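Side-chain contacts in uncharacterized protein (Bacteroides eggerthii, PDB 4FTD), which is of unknown function but, as a DUF4623 family protein joining a six-bladed beta-propeller to an immunoglobulin-like domain, may act in carbohydrate metabolism: residues 215-220 with 259-264; 201-206 with 274-279; 229-234 with 280-285. All blocks are in the same frame, centred on the assembly; numbering follows the deposited sequence.

Contact 1 of 3, residues 215-220 with 259-264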
# COMPACT_ATOMS: atom_id res chain seq x y z
N PHE A 215 -20.12 14.27 -21.17
CA PHE A 215 -19.09 13.76 -20.31
C PHE A 215 -18.99 14.67 -19.10
O PHE A 215 -18.34 15.68 -19.14
CB PHE A 215 -17.78 13.61 -21.10
CG PHE A 215 -16.69 12.87 -20.35
CD1 PHE A 215 -16.94 11.72 -19.60
CD2 PHE A 215 -15.34 13.23 -20.57
CE1 PHE A 215 -15.93 11.03 -18.95
CE2 PHE A 215 -14.32 12.52 -19.93
CZ PHE A 215 -14.61 11.42 -19.14
N LYS A 216 -19.69 14.28 -18.04
CA LYS A 216 -19.93 15.14 -16.90
C LYS A 216 -19.17 14.66 -15.70
O LYS A 216 -18.92 13.45 -15.58
CB LYS A 216 -21.44 15.19 -16.64
CG LYS A 216 -22.22 15.74 -17.83
CD LYS A 216 -23.72 15.76 -17.61
CE LYS A 216 -24.09 16.88 -16.68
NZ LYS A 216 -25.53 16.80 -16.38
N ILE A 217 -18.75 15.62 -14.89
CA ILE A 217 -18.07 15.39 -13.62
C ILE A 217 -18.87 16.15 -12.56
O ILE A 217 -19.21 17.33 -12.73
CB ILE A 217 -16.62 15.86 -13.60
CG1 ILE A 217 -15.85 15.27 -14.82
CG2 ILE A 217 -15.92 15.53 -12.30
CD1 ILE A 217 -14.43 15.79 -14.98
N TYR A 218 -19.16 15.41 -11.50
CA TYR A 218 -19.92 15.88 -10.39
C TYR A 218 -19.09 15.85 -9.10
O TYR A 218 -18.21 14.99 -8.92
CB TYR A 218 -21.11 14.96 -10.20
CG TYR A 218 -22.04 14.88 -11.40
CD1 TYR A 218 -21.83 13.96 -12.41
CD2 TYR A 218 -23.15 15.74 -11.50
CE1 TYR A 218 -22.71 13.83 -13.49
CE2 TYR A 218 -24.03 15.64 -12.58
CZ TYR A 218 -23.80 14.69 -13.57
OH TYR A 218 -24.68 14.55 -14.59
N TYR A 219 -19.48 16.75 -8.16
CA TYR A 219 -18.78 16.97 -6.92
C TYR A 219 -19.74 17.10 -5.75
O TYR A 219 -20.76 17.82 -5.85
CB TYR A 219 -17.98 18.28 -7.07
CG TYR A 219 -17.25 18.80 -5.82
CD1 TYR A 219 -15.96 18.39 -5.51
CD2 TYR A 219 -17.82 19.78 -5.02
CE1 TYR A 219 -15.29 18.90 -4.41
CE2 TYR A 219 -17.15 20.27 -3.91
CZ TYR A 219 -15.88 19.82 -3.62
OH TYR A 219 -15.19 20.30 -2.53
N TRP A 220 -19.40 16.45 -4.64
CA TRP A 220 -20.10 16.58 -3.38
C TRP A 220 -19.11 17.06 -2.35
O TRP A 220 -18.09 16.38 -2.08
CB TRP A 220 -20.65 15.21 -2.91
CG TRP A 220 -21.85 14.78 -3.64
CD1 TRP A 220 -23.15 14.83 -3.20
CD2 TRP A 220 -21.89 14.17 -4.92
NE1 TRP A 220 -24.00 14.35 -4.16
CE2 TRP A 220 -23.25 13.91 -5.22
CE3 TRP A 220 -20.91 13.84 -5.88
CZ2 TRP A 220 -23.64 13.32 -6.42
CZ3 TRP A 220 -21.31 13.25 -7.06
CH2 TRP A 220 -22.66 13.00 -7.32
N GLY A 259 -4.77 19.38 -9.53
CA GLY A 259 -4.16 18.28 -10.25
C GLY A 259 -4.83 18.02 -11.59
O GLY A 259 -5.24 18.95 -12.30
N PHE A 260 -4.94 16.75 -11.92
CA PHE A 260 -5.44 16.31 -13.24
C PHE A 260 -6.27 15.04 -13.06
O PHE A 260 -5.94 14.20 -12.23
CB PHE A 260 -4.30 15.91 -14.12
CG PHE A 260 -3.38 17.03 -14.46
CD1 PHE A 260 -3.82 18.05 -15.29
CD2 PHE A 260 -2.09 17.10 -13.92
CE1 PHE A 260 -2.97 19.12 -15.62
CE2 PHE A 260 -1.25 18.17 -14.23
CZ PHE A 260 -1.69 19.18 -15.08
N ILE A 261 -7.29 14.89 -13.88
CA ILE A 261 -8.00 13.65 -13.99
C ILE A 261 -7.64 13.08 -15.40
O ILE A 261 -7.78 13.76 -16.44
CB ILE A 261 -9.49 13.81 -13.84
CG1 ILE A 261 -9.82 14.64 -12.59
CG2 ILE A 261 -10.15 12.39 -13.78
CD1 ILE A 261 -11.20 15.29 -12.56
N PHE A 262 -7.20 11.84 -15.44
CA PHE A 262 -6.88 11.17 -16.69
C PHE A 262 -8.02 10.22 -17.05
O PHE A 262 -8.35 9.34 -16.25
CB PHE A 262 -5.60 10.38 -16.57
CG PHE A 262 -4.35 11.23 -16.37
CD1 PHE A 262 -3.90 11.55 -15.10
CD2 PHE A 262 -3.59 11.62 -17.46
CE1 PHE A 262 -2.74 12.28 -14.93
CE2 PHE A 262 -2.46 12.40 -17.29
CZ PHE A 262 -2.04 12.71 -16.01
N PHE A 263 -8.50 10.32 -18.29
CA PHE A 263 -9.59 9.48 -18.77
C PHE A 263 -9.18 8.82 -20.07
O PHE A 263 -9.07 9.49 -21.11
CB PHE A 263 -10.83 10.29 -19.04
CG PHE A 263 -11.47 10.93 -17.83
CD1 PHE A 263 -12.20 10.20 -16.92
CD2 PHE A 263 -11.40 12.30 -17.67
CE1 PHE A 263 -12.89 10.84 -15.89
CE2 PHE A 263 -12.07 12.95 -16.69
CZ PHE A 263 -12.83 12.23 -15.80
N GLY A 264 -8.93 7.53 -20.04
CA GLY A 264 -8.55 6.83 -21.30
C GLY A 264 -9.75 6.48 -22.16
O GLY A 264 -10.77 6.08 -21.64

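Contact 2 of 3, residues 201-206 with 274-279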
# COMPACT_ATOMS: atom_id res chain seq x y z
N HIS A 201 -14.16 14.80 -0.15
CA HIS A 201 -15.17 15.09 -1.16
C HIS A 201 -15.41 13.88 -2.03
O HIS A 201 -14.54 13.04 -2.18
CB HIS A 201 -14.67 16.22 -2.07
CG HIS A 201 -14.11 17.38 -1.33
ND1 HIS A 201 -14.80 18.04 -0.33
CD2 HIS A 201 -12.90 17.98 -1.40
CE1 HIS A 201 -14.05 18.99 0.17
NE2 HIS A 201 -12.90 19.00 -0.48
N VAL A 202 -16.58 13.83 -2.65
CA VAL A 202 -16.89 12.81 -3.63
C VAL A 202 -16.87 13.42 -5.04
O VAL A 202 -17.39 14.53 -5.27
CB VAL A 202 -18.24 12.16 -3.37
CG1 VAL A 202 -18.52 11.10 -4.43
CG2 VAL A 202 -18.26 11.60 -1.95
N TYR A 203 -16.24 12.69 -5.95
CA TYR A 203 -16.27 12.99 -7.36
C TYR A 203 -16.86 11.81 -8.09
O TYR A 203 -16.46 10.69 -7.82
CB TYR A 203 -14.86 13.15 -7.89
CG TYR A 203 -14.13 14.37 -7.38
CD1 TYR A 203 -13.50 14.36 -6.12
CD2 TYR A 203 -14.09 15.52 -8.11
CE1 TYR A 203 -12.85 15.50 -5.63
CE2 TYR A 203 -13.42 16.63 -7.66
CZ TYR A 203 -12.80 16.61 -6.42
OH TYR A 203 -12.19 17.74 -5.92
N LEU A 204 -17.76 12.06 -9.04
CA LEU A 204 -18.22 11.03 -9.96
C LEU A 204 -18.13 11.55 -11.39
O LEU A 204 -18.29 12.72 -11.63
CB LEU A 204 -19.67 10.61 -9.68
CG LEU A 204 -20.10 9.96 -8.35
CD1 LEU A 204 -21.55 9.57 -8.44
CD2 LEU A 204 -19.25 8.76 -8.00
N SER A 205 -17.96 10.63 -12.35
CA SER A 205 -17.97 10.99 -13.74
C SER A 205 -18.91 10.06 -14.53
O SER A 205 -19.01 8.87 -14.20
CB SER A 205 -16.56 10.94 -14.31
OG SER A 205 -15.86 9.72 -13.99
N SER A 206 -19.53 10.61 -15.57
CA SER A 206 -20.40 9.85 -16.44
C SER A 206 -19.56 8.98 -17.40
O SER A 206 -18.31 9.09 -17.41
CB SER A 206 -21.34 10.79 -17.22
OG SER A 206 -20.70 11.51 -18.24
N VAL A 274 -7.46 16.14 -17.88
CA VAL A 274 -8.41 17.22 -17.51
C VAL A 274 -7.90 17.96 -16.27
O VAL A 274 -7.84 17.39 -15.21
CB VAL A 274 -9.78 16.62 -17.24
CG1 VAL A 274 -10.80 17.71 -16.87
CG2 VAL A 274 -10.27 15.86 -18.48
N PRO A 275 -7.49 19.24 -16.41
CA PRO A 275 -6.97 19.92 -15.21
C PRO A 275 -8.06 20.36 -14.25
O PRO A 275 -9.15 20.74 -14.68
CB PRO A 275 -6.25 21.16 -15.75
CG PRO A 275 -6.15 20.93 -17.23
CD PRO A 275 -7.35 20.09 -17.60
N ILE A 276 -7.75 20.31 -12.96
CA ILE A 276 -8.66 20.71 -11.90
C ILE A 276 -7.86 21.55 -10.91
O ILE A 276 -6.71 21.25 -10.65
CB ILE A 276 -9.40 19.49 -11.27
CG1 ILE A 276 -10.43 19.95 -10.24
CG2 ILE A 276 -8.45 18.56 -10.59
CD1 ILE A 276 -11.56 18.96 -10.01
N SER A 277 -8.47 22.63 -10.43
CA SER A 277 -7.89 23.50 -9.42
C SER A 277 -8.95 23.93 -8.42
O SER A 277 -10.15 23.99 -8.73
CB SER A 277 -7.27 24.77 -10.03
OG SER A 277 -8.25 25.45 -10.78
N GLY A 278 -8.49 24.22 -7.21
CA GLY A 278 -9.36 24.64 -6.12
C GLY A 278 -10.48 23.64 -5.87
O GLY A 278 -11.56 24.04 -5.53
N HIS A 279 -10.23 22.35 -6.08
CA HIS A 279 -11.17 21.27 -5.84
C HIS A 279 -12.33 21.15 -6.84
O HIS A 279 -12.79 20.05 -7.03
CB HIS A 279 -11.80 21.29 -4.43
CG HIS A 279 -10.82 21.37 -3.31
ND1 HIS A 279 -10.37 22.58 -2.83
CD2 HIS A 279 -10.23 20.42 -2.56
CE1 HIS A 279 -9.55 22.36 -1.82
NE2 HIS A 279 -9.43 21.06 -1.65

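Contact 3 of 3, residues 229-234 with 280-285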
# COMPACT_ATOMS: atom_id res chain seq x y z
N VAL A 229 -22.47 20.09 -10.59
CA VAL A 229 -21.87 19.74 -11.87
C VAL A 229 -20.64 20.66 -11.98
O VAL A 229 -20.80 21.87 -11.96
CB VAL A 229 -22.80 19.98 -13.06
CG1 VAL A 229 -22.18 19.33 -14.28
CG2 VAL A 229 -24.22 19.48 -12.74
N ILE A 230 -19.46 20.08 -12.06
CA ILE A 230 -18.21 20.84 -12.24
C ILE A 230 -17.62 20.73 -13.65
O ILE A 230 -16.74 21.49 -13.99
CB ILE A 230 -17.14 20.53 -11.13
CG1 ILE A 230 -16.64 19.09 -11.15
CG2 ILE A 230 -17.73 20.90 -9.77
CD1 ILE A 230 -15.42 18.83 -10.27
N ALA A 231 -18.13 19.81 -14.47
CA ALA A 231 -17.74 19.74 -15.89
C ALA A 231 -18.83 19.11 -16.68
O ALA A 231 -19.56 18.22 -16.19
CB ALA A 231 -16.47 18.93 -16.07
N ASN A 232 -18.94 19.57 -17.91
CA ASN A 232 -19.83 19.05 -18.92
C ASN A 232 -19.09 19.17 -20.26
O ASN A 232 -19.25 20.12 -21.00
CB ASN A 232 -21.20 19.75 -18.84
CG ASN A 232 -22.25 19.06 -19.68
OD1 ASN A 232 -21.93 18.27 -20.52
ND2 ASN A 232 -23.50 19.40 -19.47
N ILE A 233 -18.23 18.19 -20.50
CA ILE A 233 -17.23 18.21 -21.56
C ILE A 233 -17.85 17.70 -22.83
O ILE A 233 -18.48 16.62 -22.87
CB ILE A 233 -15.99 17.37 -21.15
CG1 ILE A 233 -15.33 17.97 -19.90
CG2 ILE A 233 -15.03 17.21 -22.32
CD1 ILE A 233 -14.38 17.02 -19.20
N ASN A 234 -17.78 18.55 -23.84
CA ASN A 234 -18.20 18.23 -25.20
C ASN A 234 -17.00 17.60 -25.87
O ASN A 234 -16.11 18.31 -26.32
CB ASN A 234 -18.61 19.49 -25.95
CG ASN A 234 -19.23 19.19 -27.29
OD1 ASN A 234 -18.93 18.18 -27.93
ND2 ASN A 234 -20.12 20.06 -27.71
N LYS A 280 -12.82 22.26 -7.39
CA LYS A 280 -14.05 22.26 -8.17
C LYS A 280 -13.95 22.87 -9.53
O LYS A 280 -14.95 22.87 -10.23
CB LYS A 280 -15.09 23.12 -7.45
CG LYS A 280 -15.46 22.68 -6.07
CD LYS A 280 -16.13 23.80 -5.32
CE LYS A 280 -17.53 24.03 -5.79
NZ LYS A 280 -18.13 25.11 -4.94
N THR A 281 -12.82 23.50 -9.89
CA THR A 281 -12.75 24.25 -11.14
C THR A 281 -12.01 23.42 -12.18
O THR A 281 -10.82 23.21 -12.04
CB THR A 281 -12.01 25.59 -10.94
OG1 THR A 281 -12.68 26.32 -9.92
CG2 THR A 281 -12.01 26.43 -12.20
N VAL A 282 -12.73 22.97 -13.22
CA VAL A 282 -12.17 22.17 -14.31
C VAL A 282 -11.81 23.15 -15.46
O VAL A 282 -12.68 23.80 -16.01
CB VAL A 282 -13.16 21.07 -14.74
CG1 VAL A 282 -12.69 20.31 -15.97
CG2 VAL A 282 -13.38 20.09 -13.58
N ASP A 283 -10.53 23.24 -15.80
CA ASP A 283 -10.05 24.11 -16.90
C ASP A 283 -10.25 23.49 -18.30
O ASP A 283 -9.35 22.82 -18.84
CB ASP A 283 -8.57 24.46 -16.66
CG ASP A 283 -8.02 25.47 -17.66
OD1 ASP A 283 -8.75 25.84 -18.62
OD2 ASP A 283 -6.85 25.87 -17.50
N ILE A 284 -11.42 23.75 -18.90
CA ILE A 284 -11.80 23.21 -20.22
C ILE A 284 -10.90 23.66 -21.36
O ILE A 284 -10.66 22.90 -22.28
CB ILE A 284 -13.30 23.40 -20.57
CG1 ILE A 284 -13.72 24.88 -20.61
CG2 ILE A 284 -14.12 22.57 -19.61
CD1 ILE A 284 -15.21 25.13 -20.87
N GLY A 285 -10.33 24.86 -21.27
CA GLY A 285 -9.37 25.33 -22.26
C GLY A 285 -8.01 24.64 -22.22
O GLY A 285 -7.23 24.81 -23.14
O HOH W 1 -15.60 23.70 -13.27
O HOH W 2 -15.74 22.94 -16.65

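Contact 1 of 3, residues 215-220 with 259-264
Phe-215 and Phe-263 form a T-shaped (edge-to-face) pair between two successive blades of the six-bladed beta-propeller. Phe-215 lies on the third strand of its blade, 215-220. Phe-263 lies on the second strand of the next blade, 259-264. The axes of the two segments run at 140° to each other and come no closer than 11.9 Å. No hydrogen bond crosses, and the contact is made by side chains alone.

Phe-215 gives the edge and Phe-263 the face. CZ of Phe-215 stands over the centre of the Phe-263 ring, 3.4 Å from Phe-263 CG. CE2 of Phe-215 meets the same face near its rim, 3.7 Å from Phe-263 CD2. The planes are turned by 68° and the centroids of the Phe-215 and Phe-263 rings are 4.6 Å apart. Phe-215 takes up this pose with CG anti to the backbone N (chi1 -171°), next to the carbonyl carbon.

The other sides of the Phe-263 ring are also in use. CG2 of Ile-261 lies against the opposite face, offset toward the rim. Val-274, Ser-205 and Ala-249 also touch this side chain, so residues of both blades pack against it. All four residues of the contact are buried, as expected of the apolar layer between propeller blades. A serine at Phe-263 would probably leave the edge of Phe-215 without an aromatic face and open a gap next to Ile-217.

Ile-217 completes the layer from strand 215-220. It meets Ile-261 tip to tip, CD1 of Ile-217 to CD1 of Ile-261 at 4.1 Å. The same Ile-217 CD1 sits at the edge of the Phe-263 ring, 4.0 Å from Phe-263 CZ.

Contact 2 of 3, residues 201-206 with 274-279
Tyr-203 and His-279 share the one hydrogen bond of this contact between neighbouring propeller blades. Tyr-203 OH donates to the backbone O of His-279 at 2.6 Å. The hydroxyl lies in the carbonyl plane, on a lone pair, with a C=O...O angle of 130°. The bond satisfies the end of a buried tyrosine and ties it to the loop that follows strand 270-277.

The aromatic contact is between two histidines. His-201 turns its edge toward the face of His-279 in an offset edge-to-face pair, with planes at 82° and the two ring centroids 5.2 Å apart. The nearest atoms are NE2 of His-201 and CD2 of His-279, at 3.7 Å. ND1 of His-201 is hydrogen-bonded to Glu-221 O, which is likely to limit rotation of the His-201 ring.

The apolar contact is small. Ile-276 has CG1 trans to N (chi1 -176°), which carries CD1 out toward the tyrosine. This CD1 of Ile-276 reaches Tyr-203 CE2 at 3.8 Å.

Tyr-219 of the adjacent strand 215-220 packs edge-to-face with Tyr-203, and its ring also meets that of His-201. The contact thus joins strand 201-207, second in its blade, to the end of strand 270-277, third in the next, where the chain turns toward strand 281-291.

Contact 3 of 3, residues 229-234 with 280-285
Ile-230 and Ala-231 of strand 228-233 lie alongside Lys-280 and Val-282, with CA of Ile-230 6.0 Å from CA of Lys-280 and CA of Ala-231 6.3 Å from CA of Val-282. The two segments belong to the outermost strands of adjacent propeller blades. They do not pair directly by hydrogen bonds. Ile-230 and Ala-231 together face Ile-217 in a classic beta bulge, and both point toward the 280-285 segment.

Ile-230 is the main apolar group. Its CG1 sits between the backbone N and the carbonyl carbon (chi1 65°), the crowded position. This places CD1 of Ile-230 4.1 Å from Val-282 CG2, the two side chains crossing at about a right angle. CB of Ile-230 also rests on the carbonyl O of Lys-280, at 3.3 Å. Ala-231 adds its methyl, with CB 4.0 Å from Val-282 CG1. Val-282 therefore spreads its two methyls over both bulge residues.

Lys-280 offers its CB to the CG2 branch of Ile-230. The rest of its chain leads away along Tyr-219, and NZ forms a salt bridge with Glu-228.

Two waters bridge the backbones. Water 1 is 2.6 Å from Ile-230 O and accepts from Val-282 N at 3.0 Å. It also lies 3.2 Å from Lys-280 O. Water 2 lies between the carbonyl oxygens of Ile-230 and Val-282.

The chemistry implies a hydrated seam. The side chains meet through apolar branches, and Ile-230 and Val-282 also touch Ile-276 and Val-274 of strand 270-277. The backbones are bridged by water and not by direct hydrogen bonds, and the lysine charge is met outside the segments, by Glu-228.

All three contacts join the same two blades, the blade built of residues 190-233 and the blade of residues 250-291. Contacts 1 and 2 are buried and their centres are about 5 Å apart. They use neighbouring strands of both sheets, and Tyr-218 N with Leu-204 O and Ile-261 O with Val-274 N link them by probable backbone hydrogen bonds. The centre of contact 3 is about 8 Å from the centres of the other two. It lies on the outermost strands and is only partly buried. The chemistry follows this order. Contact 1 is wholly apolar and aromatic. Contact 2 adds one direct hydrogen bond and a histidine pair near a turn. Contact 3 is aliphatic, with waters between its backbones.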